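Local structure of probable CoA-transferase alpha subunit (Rhodococcus jostii, 6COJ) at residues L50-L55 / T287-S292; G68-G73 / K266-Y271; L72-S77 / Q279-F284; K103-G108 / V112-A117; A252-A257 / D294-A299. The protein is probably the alpha subunit of a CoA-transferase-family enzyme and binds a coenzyme A thioester of a spirocyclic lactone, apparently working as part of a four-chain assembly. The protein carries 1 engineered substitution. All coordinates share one frame; numbering follows the deposited sequence.

How the contacts relate
Contacts 1, 2 and 3 cluster where the C-terminal helices 265-274 and 278-288 pack against helices 48-56 and 70-77 from the N-terminal half; beside them contact 5 sets the loop after strand 244-247 on helix 293-306. The centres of these four lie 10 to 15 Å apart. Contacts 2 and 3 share Leu72 and Gly73 on helix 70-77, and contacts 1 and 3 both use helix 278-288. Along the chain, contacts 2 and 3 are nested within the loop closed by contact 1, while contact 5 crosses all three. Contact 4 is local, joining helix 99-106 to strand 111-114 about 24 Å from contact 1, centre to centre. It includes Ala117, which touches the ligand; the late helices form the others.

Contact 1 of 5, residues L50-L55 / T287-S292; sequences LVRALL and TYLSGS
Helix 48-56 runs past the turn that follows helix 278-288, and the backbones come nearest at Arg52 and Leu289, whose CA atoms are 7.1 Å apart. Leu289, the first residue to leave helical geometry, carries its half of the contact on two methyls. Leu289 CD2 lies 4.0 Å from Arg52 CD and equally near Arg52 CG, so the methyl rests on the aliphatic part of the arginine, the two side chains crossing at about a right angle. The other branch, Leu289 CD1, meets Leu55 CD2 at 4.1 Å. One leucine therefore touches residues three apart on the same helix face. With CG of Leu289 beside its backbone N and anti to the carbonyl carbon (chi1 -53°), the fork leans toward the helix although its CB does not.

The chain of Arg52 bends at chi3 (-72°), and its polar end turns to other partners: NH1 donates to His253 O, NH2 forms a salt bridge with Glu293, and the guanidinium makes a cation-pi contact with Tyr296. Contact across the segments is thus purely apolar, whereas the guanidinium finds its partners in the neighbouring loop and helix 293-306. Arg52 works as a two-part residue, greasy along its stem and ionic at its head, tying helix 48-56 to the C-terminal helices.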
# COMPACT_ATOMS: atom_id res chain seq x y z
N LEU A 50 -25.79 3.76 -8.32
CA LEU A 50 -25.95 4.41 -7.02
C LEU A 50 -26.06 5.92 -7.17
O LEU A 50 -26.85 6.57 -6.47
CB LEU A 50 -24.82 4.00 -6.07
CG LEU A 50 -24.96 2.60 -5.45
CD1 LEU A 50 -23.61 2.09 -4.91
CD2 LEU A 50 -26.03 2.58 -4.35
N VAL A 51 -25.29 6.51 -8.10
CA VAL A 51 -25.39 7.95 -8.35
C VAL A 51 -26.77 8.32 -8.88
O VAL A 51 -27.36 9.32 -8.47
CB VAL A 51 -24.26 8.42 -9.28
CG1 VAL A 51 -24.50 9.86 -9.74
CG2 VAL A 51 -22.91 8.30 -8.59
N ARG A 52 -27.31 7.52 -9.81
CA ARG A 52 -28.67 7.77 -10.29
C ARG A 52 -29.69 7.66 -9.16
O ARG A 52 -30.67 8.41 -9.13
CB ARG A 52 -29.02 6.84 -11.46
CG ARG A 52 -28.32 7.21 -12.77
CD ARG A 52 -28.70 6.31 -13.93
NE ARG A 52 -28.14 4.96 -13.84
CZ ARG A 52 -26.95 4.61 -14.33
NH1 ARG A 52 -26.17 5.51 -14.94
NH2 ARG A 52 -26.54 3.35 -14.22
N ALA A 53 -29.47 6.73 -8.22
CA ALA A 53 -30.37 6.63 -7.07
C ALA A 53 -30.26 7.87 -6.18
O ALA A 53 -31.27 8.34 -5.63
CB ALA A 53 -30.10 5.35 -6.29
N LEU A 54 -29.05 8.41 -6.03
CA LEU A 54 -28.90 9.69 -5.34
C LEU A 54 -29.70 10.80 -6.02
O LEU A 54 -30.35 11.61 -5.34
CB LEU A 54 -27.42 10.07 -5.27
CG LEU A 54 -26.72 9.80 -3.95
CD1 LEU A 54 -25.22 10.07 -4.07
CD2 LEU A 54 -27.32 10.65 -2.84
N LEU A 55 -29.66 10.86 -7.36
CA LEU A 55 -30.39 11.89 -8.09
C LEU A 55 -31.89 11.77 -7.86
O LEU A 55 -32.59 12.78 -7.79
CB LEU A 55 -30.07 11.80 -9.59
CG LEU A 55 -29.08 12.85 -10.10
CD1 LEU A 55 -27.78 12.81 -9.32
CD2 LEU A 55 -28.81 12.68 -11.60
N THR A 287 -35.91 11.08 -20.54
CA THR A 287 -35.72 9.75 -21.12
C THR A 287 -34.95 8.82 -20.19
O THR A 287 -35.28 7.63 -20.10
CB THR A 287 -35.01 9.86 -22.47
OG1 THR A 287 -35.81 10.63 -23.38
CG2 THR A 287 -34.76 8.48 -23.08
N TYR A 288 -33.94 9.33 -19.47
CA TYR A 288 -33.00 8.46 -18.77
C TYR A 288 -33.05 8.55 -17.25
O TYR A 288 -32.74 7.56 -16.59
CB TYR A 288 -31.56 8.71 -19.25
CG TYR A 288 -31.41 8.45 -20.72
CD1 TYR A 288 -31.33 7.15 -21.20
CD2 TYR A 288 -31.42 9.50 -21.63
CE1 TYR A 288 -31.23 6.90 -22.56
CE2 TYR A 288 -31.32 9.26 -22.99
CZ TYR A 288 -31.23 7.95 -23.45
OH TYR A 288 -31.14 7.71 -24.80
N LEU A 289 -33.43 9.69 -16.68
CA LEU A 289 -33.24 9.92 -15.25
C LEU A 289 -34.54 10.15 -14.49
O LEU A 289 -34.50 10.61 -13.35
CB LEU A 289 -32.27 11.08 -15.02
CG LEU A 289 -30.91 11.01 -15.72
CD1 LEU A 289 -30.08 12.26 -15.45
CD2 LEU A 289 -30.15 9.76 -15.28
N SER A 290 -35.69 9.83 -15.08
CA SER A 290 -36.97 10.12 -14.44
C SER A 290 -37.71 8.87 -13.98
O SER A 290 -38.85 8.97 -13.51
CB SER A 290 -37.85 10.96 -15.37
OG SER A 290 -37.25 12.21 -15.63
N GLY A 291 -37.08 7.70 -14.09
CA GLY A 291 -37.66 6.44 -13.67
C GLY A 291 -36.70 5.65 -12.81
O GLY A 291 -35.85 6.21 -12.10
N SER A 292 -36.83 4.33 -12.88
CA SER A 292 -36.01 3.42 -12.10
C SER A 292 -34.70 3.10 -12.83
O SER A 292 -34.47 3.54 -13.96
CB SER A 292 -36.77 2.13 -11.84
OG SER A 292 -36.95 1.41 -13.05

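Contact 2 of 5, residues G68-G73 / K266-Y271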
# COMPACT_ATOMS: atom_id res chain seq x y z
N GLY A 68 -12.73 12.43 -10.05
CA GLY A 68 -14.03 12.76 -10.62
C GLY A 68 -14.22 12.38 -12.08
O GLY A 68 -13.31 12.43 -12.91
N GLY A 69 -15.47 12.04 -12.39
CA GLY A 69 -15.92 11.80 -13.74
C GLY A 69 -17.39 12.18 -13.87
O GLY A 69 -17.84 13.16 -13.26
N PRO A 70 -18.16 11.41 -14.64
CA PRO A 70 -19.58 11.74 -14.81
C PRO A 70 -20.41 11.52 -13.56
O PRO A 70 -21.56 11.98 -13.51
CB PRO A 70 -20.02 10.80 -15.95
CG PRO A 70 -19.08 9.61 -15.82
CD PRO A 70 -17.75 10.22 -15.41
N ASP A 71 -19.88 10.81 -12.56
CA ASP A 71 -20.52 10.75 -11.25
C ASP A 71 -20.67 12.15 -10.67
O ASP A 71 -21.76 12.57 -10.27
CB ASP A 71 -19.71 9.86 -10.30
CG ASP A 71 -18.24 10.29 -10.14
OD1 ASP A 71 -17.60 10.73 -11.12
OD2 ASP A 71 -17.73 10.17 -9.00
N LEU A 72 -19.56 12.90 -10.64
CA LEU A 72 -19.60 14.26 -10.12
C LEU A 72 -20.42 15.17 -11.02
O LEU A 72 -21.15 16.04 -10.54
CB LEU A 72 -18.16 14.77 -9.96
CG LEU A 72 -18.00 16.14 -9.29
CD1 LEU A 72 -18.67 16.15 -7.92
CD2 LEU A 72 -16.52 16.49 -9.17
N GLY A 73 -20.32 14.98 -12.34
CA GLY A 73 -21.14 15.77 -13.25
C GLY A 73 -22.62 15.60 -12.99
O GLY A 73 -23.37 16.58 -12.89
N LYS A 266 -20.52 6.13 -27.19
CA LYS A 266 -21.59 6.86 -27.86
C LYS A 266 -22.56 7.47 -26.85
O LYS A 266 -23.01 8.61 -27.01
CB LYS A 266 -22.32 5.94 -28.84
CG LYS A 266 -21.59 5.71 -30.17
CD LYS A 266 -20.61 4.55 -30.12
CE LYS A 266 -19.36 4.82 -30.94
NZ LYS A 266 -18.26 3.85 -30.70
N PHE A 267 -22.89 6.72 -25.79
CA PHE A 267 -23.83 7.27 -24.81
C PHE A 267 -23.19 8.36 -23.97
O PHE A 267 -23.85 9.34 -23.62
CB PHE A 267 -24.44 6.19 -23.92
CG PHE A 267 -25.61 6.70 -23.13
CD1 PHE A 267 -26.86 6.80 -23.73
CD2 PHE A 267 -25.46 7.14 -21.83
CE1 PHE A 267 -27.94 7.30 -23.02
CE2 PHE A 267 -26.54 7.64 -21.12
CZ PHE A 267 -27.78 7.72 -21.72
N GLN A 268 -21.91 8.20 -23.62
CA GLN A 268 -21.26 9.27 -22.87
C GLN A 268 -21.22 10.56 -23.68
O GLN A 268 -21.44 11.64 -23.14
CB GLN A 268 -19.85 8.87 -22.43
CG GLN A 268 -19.18 9.99 -21.66
CD GLN A 268 -17.93 9.54 -20.97
OE1 GLN A 268 -17.99 9.00 -19.87
NE2 GLN A 268 -16.80 9.77 -21.60
N ARG A 269 -20.96 10.45 -24.99
CA ARG A 269 -21.05 11.62 -25.85
C ARG A 269 -22.43 12.24 -25.81
O ARG A 269 -22.56 13.47 -25.78
CB ARG A 269 -20.65 11.27 -27.28
CG ARG A 269 -19.16 11.19 -27.48
CD ARG A 269 -18.78 11.13 -28.95
NE ARG A 269 -19.25 9.93 -29.61
CZ ARG A 269 -18.54 8.81 -29.73
NH1 ARG A 269 -17.32 8.74 -29.20
NH2 ARG A 269 -19.05 7.77 -30.36
N HIS A 270 -23.48 11.42 -25.79
CA HIS A 270 -24.85 11.94 -25.72
C HIS A 270 -25.11 12.64 -24.40
O HIS A 270 -25.75 13.70 -24.36
CB HIS A 270 -25.85 10.81 -25.95
CG HIS A 270 -27.28 11.25 -25.93
ND1 HIS A 270 -27.81 12.07 -26.90
CD2 HIS A 270 -28.28 10.98 -25.07
CE1 HIS A 270 -29.09 12.30 -26.63
NE2 HIS A 270 -29.40 11.64 -25.52
N TYR A 271 -24.62 12.07 -23.29
CA TYR A 271 -24.71 12.74 -22.00
C TYR A 271 -24.06 14.12 -22.06
O TYR A 271 -24.67 15.13 -21.65
CB TYR A 271 -24.05 11.87 -20.92
CG TYR A 271 -23.52 12.63 -19.73
CD1 TYR A 271 -24.38 13.10 -18.73
CD2 TYR A 271 -22.16 12.90 -19.60
CE1 TYR A 271 -23.89 13.81 -17.64
CE2 TYR A 271 -21.67 13.62 -18.52
CZ TYR A 271 -22.54 14.07 -17.54
OH TYR A 271 -22.06 14.77 -16.46
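Apolar packing comes first: Pro70, in the opening turn of helix 70-77, sets its ring against the Tyr271 side chain of helix 265-274, with Pro70 CB 4.2 Å from Tyr271 CE2 and the approach oblique to the aromatic plane. Pro70 CG also lies 4.2 Å from Gln268 OE1, a van der Waals neighbour.

The closest approach is made by the phenol oxygen. Tyr271 CG stands anti to the backbone N (chi1 154°), which sends the ring out toward the other helix until Tyr271 OH is 3.5 Å from Gly73 CA. A glycine at this place lets the oxygen come right up against the helix backbone.

Hydrogen bonds do not cross between the segments. Tyr271 OH pairs with Asp98, while Gln268 gives NE2 to Leu91 O and pairs OE1 with Ser43. At the helix start, Gly69 N donates to Asp71 OD1 over 2.8 Å, a bond bent to 138° and met nearly along the C-O axis; the second oxygen, OD2, makes a salt bridge with Lys46.

The Tyr271 hydroxyl and the Gln268 amide are therefore satisfied by other parts of the chain. The two helices touch by van der Waals packing, oxygens included, with no bond between them.

Contact 3 of 5, residues L72-S77 / Q279-F284; sequences LGLLCS and QAWQQF
Helix 70-77, which follows strand 62-65 of the parallel sheet, meets helix 278-288 of the C-terminal helical region here. Trp281 bridges them with its indole. Its CG is anti to the backbone N (chi1 -167°), throwing the ring across to Leu74 and Ser77. Leu74 CD2 meets the six-membered ring at its edge, near the plane, 4.0 Å from Trp281 CH2, with the two side chains crossing at about a right angle. Ser77 comes in next to it, and its OG is 3.7 Å from Trp281 CZ2 at an oblique angle to the ring. One face of the indole carries Phe284 CB, a helical turn further on, offset toward the rim.

The polar link runs through water 1. It lies in the plane of the indole at its edge, accepts from Trp281 NE1 at 3.0 Å, and donates to Ser77 OG at 2.7 Å. That Ser77 OG in turn donates to Leu74 O over 2.7 Å, tilted 15° from the carbonyl plane. With chi1 at 79°, OG sits between the backbone N and carbonyl carbon and can reach both the carbonyl and the water. Elsewhere the indole makes an edge-to-face pair with Trp100.

The indole N-H is thus satisfied without any direct bond to helix 70-77: a relay from NE1 through water and hydroxyl to a backbone carbonyl lies beside the apolar edge contact.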
# COMPACT_ATOMS: atom_id res chain seq x y z
N LEU A 72 -19.56 12.90 -10.64
CA LEU A 72 -19.60 14.26 -10.12
C LEU A 72 -20.42 15.17 -11.02
O LEU A 72 -21.15 16.04 -10.54
CB LEU A 72 -18.16 14.77 -9.96
CG LEU A 72 -18.00 16.14 -9.29
CD1 LEU A 72 -18.67 16.15 -7.92
CD2 LEU A 72 -16.52 16.49 -9.17
N GLY A 73 -20.32 14.98 -12.34
CA GLY A 73 -21.14 15.77 -13.25
C GLY A 73 -22.62 15.60 -12.99
O GLY A 73 -23.37 16.58 -12.89
N LEU A 74 -23.08 14.35 -12.87
CA LEU A 74 -24.50 14.13 -12.61
C LEU A 74 -24.93 14.75 -11.29
O LEU A 74 -25.98 15.38 -11.20
CB LEU A 74 -24.83 12.64 -12.66
CG LEU A 74 -24.94 12.01 -14.04
CD1 LEU A 74 -25.09 10.50 -13.91
CD2 LEU A 74 -26.09 12.60 -14.86
N LEU A 75 -24.11 14.60 -10.24
CA LEU A 75 -24.46 15.22 -8.97
C LEU A 75 -24.54 16.74 -9.09
O LEU A 75 -25.43 17.38 -8.51
CB LEU A 75 -23.45 14.80 -7.89
CG LEU A 75 -23.54 13.32 -7.52
CD1 LEU A 75 -22.37 12.95 -6.61
CD2 LEU A 75 -24.86 12.98 -6.85
N CYS A 76 -23.63 17.34 -9.87
CA CYS A 76 -23.68 18.78 -10.08
C CYS A 76 -24.91 19.19 -10.87
O CYS A 76 -25.49 20.25 -10.62
CB CYS A 76 -22.42 19.25 -10.80
SG CYS A 76 -20.94 19.29 -9.76
N SER A 77 -25.33 18.36 -11.83
CA SER A 77 -26.53 18.68 -12.60
C SER A 77 -27.76 18.79 -11.71
O SER A 77 -28.72 19.49 -12.08
CB SER A 77 -26.77 17.65 -13.71
OG SER A 77 -27.37 16.46 -13.23
N GLN A 279 -32.81 22.80 -22.96
CA GLN A 279 -33.70 21.95 -23.75
C GLN A 279 -33.15 20.54 -23.88
O GLN A 279 -33.86 19.56 -23.63
CB GLN A 279 -33.94 22.61 -25.12
CG GLN A 279 -34.58 21.74 -26.16
CD GLN A 279 -33.57 20.97 -27.00
OE1 GLN A 279 -32.44 21.43 -27.20
NE2 GLN A 279 -33.97 19.81 -27.50
N ALA A 280 -31.88 20.41 -24.27
CA ALA A 280 -31.30 19.08 -24.41
C ALA A 280 -31.28 18.33 -23.09
O ALA A 280 -31.45 17.11 -23.06
CB ALA A 280 -29.91 19.17 -25.03
N TRP A 281 -31.12 19.04 -21.98
CA TRP A 281 -31.02 18.36 -20.70
C TRP A 281 -32.37 17.86 -20.18
O TRP A 281 -32.45 16.75 -19.64
CB TRP A 281 -30.28 19.21 -19.67
CG TRP A 281 -29.93 18.39 -18.49
CD1 TRP A 281 -30.46 18.48 -17.24
CD2 TRP A 281 -29.01 17.28 -18.46
NE1 TRP A 281 -29.91 17.53 -16.42
CE2 TRP A 281 -29.02 16.78 -17.15
CE3 TRP A 281 -28.17 16.68 -19.41
CZ2 TRP A 281 -28.23 15.70 -16.76
CZ3 TRP A 281 -27.38 15.61 -19.02
CH2 TRP A 281 -27.42 15.13 -17.71
N GLN A 282 -33.44 18.65 -20.32
CA GLN A 282 -34.78 18.18 -19.94
C GLN A 282 -35.12 16.89 -20.65
O GLN A 282 -35.74 15.98 -20.06
CB GLN A 282 -35.82 19.25 -20.28
CG GLN A 282 -37.28 18.84 -20.03
CD GLN A 282 -38.00 18.32 -21.27
OE1 GLN A 282 -37.66 18.69 -22.40
NE2 GLN A 282 -39.00 17.46 -21.07
N GLN A 283 -34.75 16.79 -21.92
CA GLN A 283 -35.05 15.59 -22.69
C GLN A 283 -34.23 14.41 -22.20
O GLN A 283 -34.74 13.29 -22.08
CB GLN A 283 -34.78 15.84 -24.17
CG GLN A 283 -35.33 14.76 -25.08
CD GLN A 283 -36.78 14.44 -24.77
OE1 GLN A 283 -37.09 13.37 -24.23
NE2 GLN A 283 -37.68 15.37 -25.09
N PHE A 284 -32.95 14.64 -21.91
CA PHE A 284 -32.12 13.58 -21.33
C PHE A 284 -32.69 13.12 -20.00
O PHE A 284 -32.80 11.91 -19.75
CB PHE A 284 -30.70 14.10 -21.16
CG PHE A 284 -29.71 13.05 -20.73
CD1 PHE A 284 -29.51 12.76 -19.39
CD2 PHE A 284 -28.98 12.35 -21.68
CE1 PHE A 284 -28.60 11.80 -19.00
CE2 PHE A 284 -28.06 11.38 -21.29
CZ PHE A 284 -27.87 11.10 -19.96
O HOH W 1 -30.08 16.49 -13.59

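Contact 4 of 5, residues K103-G108 / V112-A117; sequences KARTAG and VREMDA. Engineered in segment 112-117: Ala117 (natural residue Glu).
Arg105 lays one face of its guanidinium over Val112, with Arg105 NH1 3.5 Å from Val112 CG2, while Arg105 CD rests on the other methyl, Val112 CG1, at 3.7 Å. This is the helix-to-strand half of a beta-alpha-beta crossover between the parallel strands 81-86 and 111-114: helix 99-106 ends in a Schellman motif at Gly108 and leads into strand 111-114, outermost in this chain's sheet. Bends at chi2 (-83°) and chi3 (-71°) curl the arginine back over the strand, crossing the valine at about a right angle.

Glu114 is the next neighbour. Its carboxylate plane stands 82° from the guanidinium, and Glu114 OE1 stays 4.1 Å from Arg105 NH2, well out of the guanidinium plane, beyond a salt bridge. Farther out, Tyr86 bonds to OE1, and a neighbouring protein chain takes bonds from Arg105 NE and NH1 and binds Glu114 OE2. Beyond the strand, the engineered Ala117 (natural residue Glu) touches the bound CoA ligand. Water 2 bridges the charged pair, accepting from Arg105 NH2 at 2.9 Å and donating to Glu114 OE1 at 2.7 Å.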
# COMPACT_ATOMS: atom_id res chain seq x y z
N LYS A 103 -19.91 23.65 -15.51
CA LYS A 103 -20.95 24.65 -15.26
C LYS A 103 -21.02 25.03 -13.79
O LYS A 103 -21.15 26.21 -13.46
CB LYS A 103 -22.30 24.15 -15.78
CG LYS A 103 -22.43 24.26 -17.29
CD LYS A 103 -23.48 23.31 -17.86
CE LYS A 103 -24.80 24.01 -18.12
NZ LYS A 103 -25.41 24.52 -16.87
N ALA A 104 -20.93 24.04 -12.89
CA ALA A 104 -20.95 24.35 -11.47
C ALA A 104 -19.75 25.20 -11.07
O ALA A 104 -19.86 26.11 -10.24
CB ALA A 104 -21.01 23.06 -10.65
N ARG A 105 -18.58 24.92 -11.67
CA ARG A 105 -17.37 25.67 -11.36
C ARG A 105 -17.47 27.12 -11.86
O ARG A 105 -17.19 28.06 -11.11
CB ARG A 105 -16.17 24.97 -12.00
CG ARG A 105 -15.83 23.64 -11.32
CD ARG A 105 -14.98 23.87 -10.08
NE ARG A 105 -13.64 24.29 -10.45
CZ ARG A 105 -12.93 25.23 -9.83
NH1 ARG A 105 -13.45 25.91 -8.81
NH2 ARG A 105 -11.70 25.51 -10.24
N THR A 106 -17.86 27.30 -13.12
CA THR A 106 -17.91 28.66 -13.66
C THR A 106 -19.02 29.48 -13.02
O THR A 106 -18.95 30.72 -13.05
CB THR A 106 -18.03 28.63 -15.19
OG1 THR A 106 -19.22 27.94 -15.59
CG2 THR A 106 -16.80 27.94 -15.81
N ALA A 107 -20.02 28.83 -12.42
CA ALA A 107 -21.07 29.52 -11.68
C ALA A 107 -20.72 29.71 -10.21
O ALA A 107 -21.49 30.33 -9.48
CB ALA A 107 -22.39 28.76 -11.81
N GLY A 108 -19.58 29.20 -9.76
CA GLY A 108 -19.22 29.32 -8.36
C GLY A 108 -20.15 28.58 -7.42
O GLY A 108 -20.30 28.99 -6.27
N VAL A 112 -14.20 24.21 -3.81
CA VAL A 112 -13.32 23.12 -4.22
C VAL A 112 -12.10 23.03 -3.31
O VAL A 112 -11.51 24.05 -2.93
CB VAL A 112 -12.93 23.13 -5.71
CG1 VAL A 112 -14.18 23.08 -6.60
CG2 VAL A 112 -12.06 24.33 -6.05
N ARG A 113 -11.75 21.79 -2.96
CA ARG A 113 -10.44 21.49 -2.40
C ARG A 113 -9.72 20.59 -3.40
O ARG A 113 -9.45 19.40 -3.14
CB ARG A 113 -10.57 20.87 -1.02
CG ARG A 113 -11.22 21.80 0.00
CD ARG A 113 -10.39 23.07 0.27
NE ARG A 113 -11.05 23.94 1.23
CZ ARG A 113 -11.88 24.92 0.90
NH1 ARG A 113 -12.12 25.18 -0.38
NH2 ARG A 113 -12.46 25.64 1.85
N GLU A 114 -9.44 21.16 -4.56
CA GLU A 114 -8.70 20.50 -5.61
C GLU A 114 -7.30 20.18 -5.11
O GLU A 114 -6.70 20.95 -4.36
CB GLU A 114 -8.65 21.44 -6.82
CG GLU A 114 -7.98 20.88 -8.05
CD GLU A 114 -8.20 21.75 -9.27
OE1 GLU A 114 -9.35 22.18 -9.48
OE2 GLU A 114 -7.23 22.01 -10.00
N MET A 115 -6.78 19.02 -5.51
CA MET A 115 -5.49 18.58 -4.98
C MET A 115 -4.79 17.71 -6.01
O MET A 115 -5.40 17.23 -6.96
CB MET A 115 -5.68 17.81 -3.67
CG MET A 115 -6.35 16.46 -3.83
SD MET A 115 -6.70 15.66 -2.24
CE MET A 115 -8.45 16.06 -2.06
N ASP A 116 -3.49 17.52 -5.81
CA ASP A 116 -2.76 16.59 -6.66
C ASP A 116 -3.39 15.20 -6.56
O ASP A 116 -3.88 14.80 -5.50
CB ASP A 116 -1.29 16.53 -6.26
CG ASP A 116 -0.53 15.46 -7.00
OD1 ASP A 116 -0.07 15.73 -8.13
OD2 ASP A 116 -0.42 14.34 -6.46
N ALA A 117 -3.41 14.47 -7.68
CA ALA A 117 -4.08 13.17 -7.67
C ALA A 117 -3.51 12.23 -6.61
O ALA A 117 -4.25 11.44 -6.01
CB ALA A 117 -4.03 12.53 -9.06
O HOH W 2 -9.90 23.64 -11.63

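Contact 5 of 5, residues A252-A257 / D294-A299; sequences AHFTLA and DDYQAA
His253 and Tyr296 reach for each other with the same first torsion: each has CG anti to the backbone N, chi1 -175° in the histidine, so both rings extend toward each other between loop and helix. They meet rim to rim, planes 65° apart and centroids separated by 5.6 Å, with neither ring over the other's face. At the meeting point His253 ND1 and Tyr296 OH are hydrogen-bonded at 2.7 Å, and the phenol oxygen lies in the imidazole plane; either atom could supply the proton.

Phe254 adopts a different conformation. Its CG sits between the backbone N and carbonyl carbon (chi1 43°), and the peptide bond before it is cis. From there the ring turns its edge to the phenol, with Phe254 CD2 3.6 Å from Tyr296 OH, while its CB lies over one face of the imidazole.

The loop in question leads from strand 244-247, the last of the parallel sheet, to helix 265-274, and Tyr296 belongs to the C-terminal helix 293-306. Asp264 takes the other imidazole nitrogen, NE2, so the ring is held at both nitrogens. Gln297, next to the tyrosine, bonds Glu293 through NE2 and Asn250 through OE1. Further along the loop, Ala252 O accepts from both Thr255 N, at 2.8 Å, and Thr255 OG1, at 2.7 Å, the two donors approaching from the same face of the carbonyl plane.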
# COMPACT_ATOMS: atom_id res chain seq x y z
N ALA A 252 -22.33 0.18 -13.62
CA ALA A 252 -21.34 1.21 -13.88
C ALA A 252 -21.61 1.99 -15.17
O ALA A 252 -20.93 2.99 -15.42
CB ALA A 252 -19.92 0.60 -13.92
N HIS A 253 -22.59 1.57 -15.97
CA HIS A 253 -22.89 2.26 -17.22
C HIS A 253 -23.17 3.74 -16.92
O HIS A 253 -23.95 4.02 -16.01
CB HIS A 253 -24.11 1.63 -17.89
CG HIS A 253 -24.40 2.21 -19.24
ND1 HIS A 253 -25.14 3.36 -19.41
CD2 HIS A 253 -24.05 1.79 -20.48
CE1 HIS A 253 -25.22 3.64 -20.69
NE2 HIS A 253 -24.58 2.70 -21.37
N PHE A 254 -22.58 4.69 -17.65
CA PHE A 254 -21.89 4.48 -18.92
C PHE A 254 -20.36 4.46 -18.83
O PHE A 254 -19.69 4.65 -19.85
CB PHE A 254 -22.32 5.57 -19.92
CG PHE A 254 -22.39 6.96 -19.33
CD1 PHE A 254 -21.25 7.76 -19.26
CD2 PHE A 254 -23.59 7.46 -18.85
CE1 PHE A 254 -21.33 9.04 -18.72
CE2 PHE A 254 -23.67 8.74 -18.30
CZ PHE A 254 -22.54 9.53 -18.24
N THR A 255 -19.80 4.24 -17.65
CA THR A 255 -18.35 4.10 -17.53
C THR A 255 -17.93 2.65 -17.79
O THR A 255 -18.77 1.74 -17.84
CB THR A 255 -17.88 4.57 -16.15
OG1 THR A 255 -18.34 3.68 -15.11
CG2 THR A 255 -18.41 5.98 -15.88
N LEU A 256 -16.64 2.44 -17.99
CA LEU A 256 -16.16 1.07 -18.22
C LEU A 256 -16.16 0.27 -16.91
O LEU A 256 -16.28 0.82 -15.82
CB LEU A 256 -14.79 1.06 -18.90
CG LEU A 256 -13.58 1.76 -18.26
CD1 LEU A 256 -13.06 1.00 -17.05
CD2 LEU A 256 -12.47 1.93 -19.29
N ALA A 257 -16.00 -1.04 -17.03
CA ALA A 257 -16.08 -1.88 -15.83
C ALA A 257 -15.18 -3.11 -15.95
O ALA A 257 -15.61 -4.25 -15.84
CB ALA A 257 -17.52 -2.28 -15.53
N ASP A 294 -34.06 0.11 -13.87
CA ASP A 294 -34.53 -0.71 -14.98
C ASP A 294 -34.98 0.15 -16.15
O ASP A 294 -34.70 -0.17 -17.31
CB ASP A 294 -35.65 -1.65 -14.53
CG ASP A 294 -35.15 -2.81 -13.70
OD1 ASP A 294 -33.92 -3.06 -13.70
OD2 ASP A 294 -35.98 -3.49 -13.05
N ASP A 295 -35.67 1.26 -15.87
CA ASP A 295 -36.08 2.17 -16.94
C ASP A 295 -34.86 2.77 -17.63
O ASP A 295 -34.83 2.88 -18.86
CB ASP A 295 -36.96 3.29 -16.37
CG ASP A 295 -38.27 2.78 -15.82
OD1 ASP A 295 -38.76 1.74 -16.30
OD2 ASP A 295 -38.82 3.44 -14.91
N TYR A 296 -33.85 3.17 -16.85
CA TYR A 296 -32.62 3.68 -17.43
C TYR A 296 -31.99 2.64 -18.34
O TYR A 296 -31.58 2.94 -19.47
CB TYR A 296 -31.65 4.09 -16.32
CG TYR A 296 -30.26 4.44 -16.82
CD1 TYR A 296 -29.97 5.72 -17.26
CD2 TYR A 296 -29.25 3.48 -16.86
CE1 TYR A 296 -28.70 6.05 -17.71
CE2 TYR A 296 -27.98 3.81 -17.32
CZ TYR A 296 -27.71 5.09 -17.74
OH TYR A 296 -26.47 5.43 -18.19
N GLN A 297 -31.88 1.40 -17.85
CA GLN A 297 -31.20 0.35 -18.60
C GLN A 297 -31.94 0.04 -19.89
O GLN A 297 -31.32 -0.17 -20.94
CB GLN A 297 -31.06 -0.90 -17.74
CG GLN A 297 -30.10 -0.75 -16.56
CD GLN A 297 -28.66 -0.55 -16.99
OE1 GLN A 297 -28.27 -0.97 -18.09
NE2 GLN A 297 -27.85 0.05 -16.13
N ALA A 298 -33.28 0.04 -19.84
CA ALA A 298 -34.05 -0.17 -21.06
C ALA A 298 -33.81 0.95 -22.06
O ALA A 298 -33.67 0.71 -23.27
CB ALA A 298 -35.53 -0.29 -20.72
N ALA A 299 -33.77 2.20 -21.58
CA ALA A 299 -33.60 3.33 -22.49
C ALA A 299 -32.20 3.34 -23.09
O ALA A 299 -32.02 3.73 -24.25
CB ALA A 299 -33.87 4.63 -21.74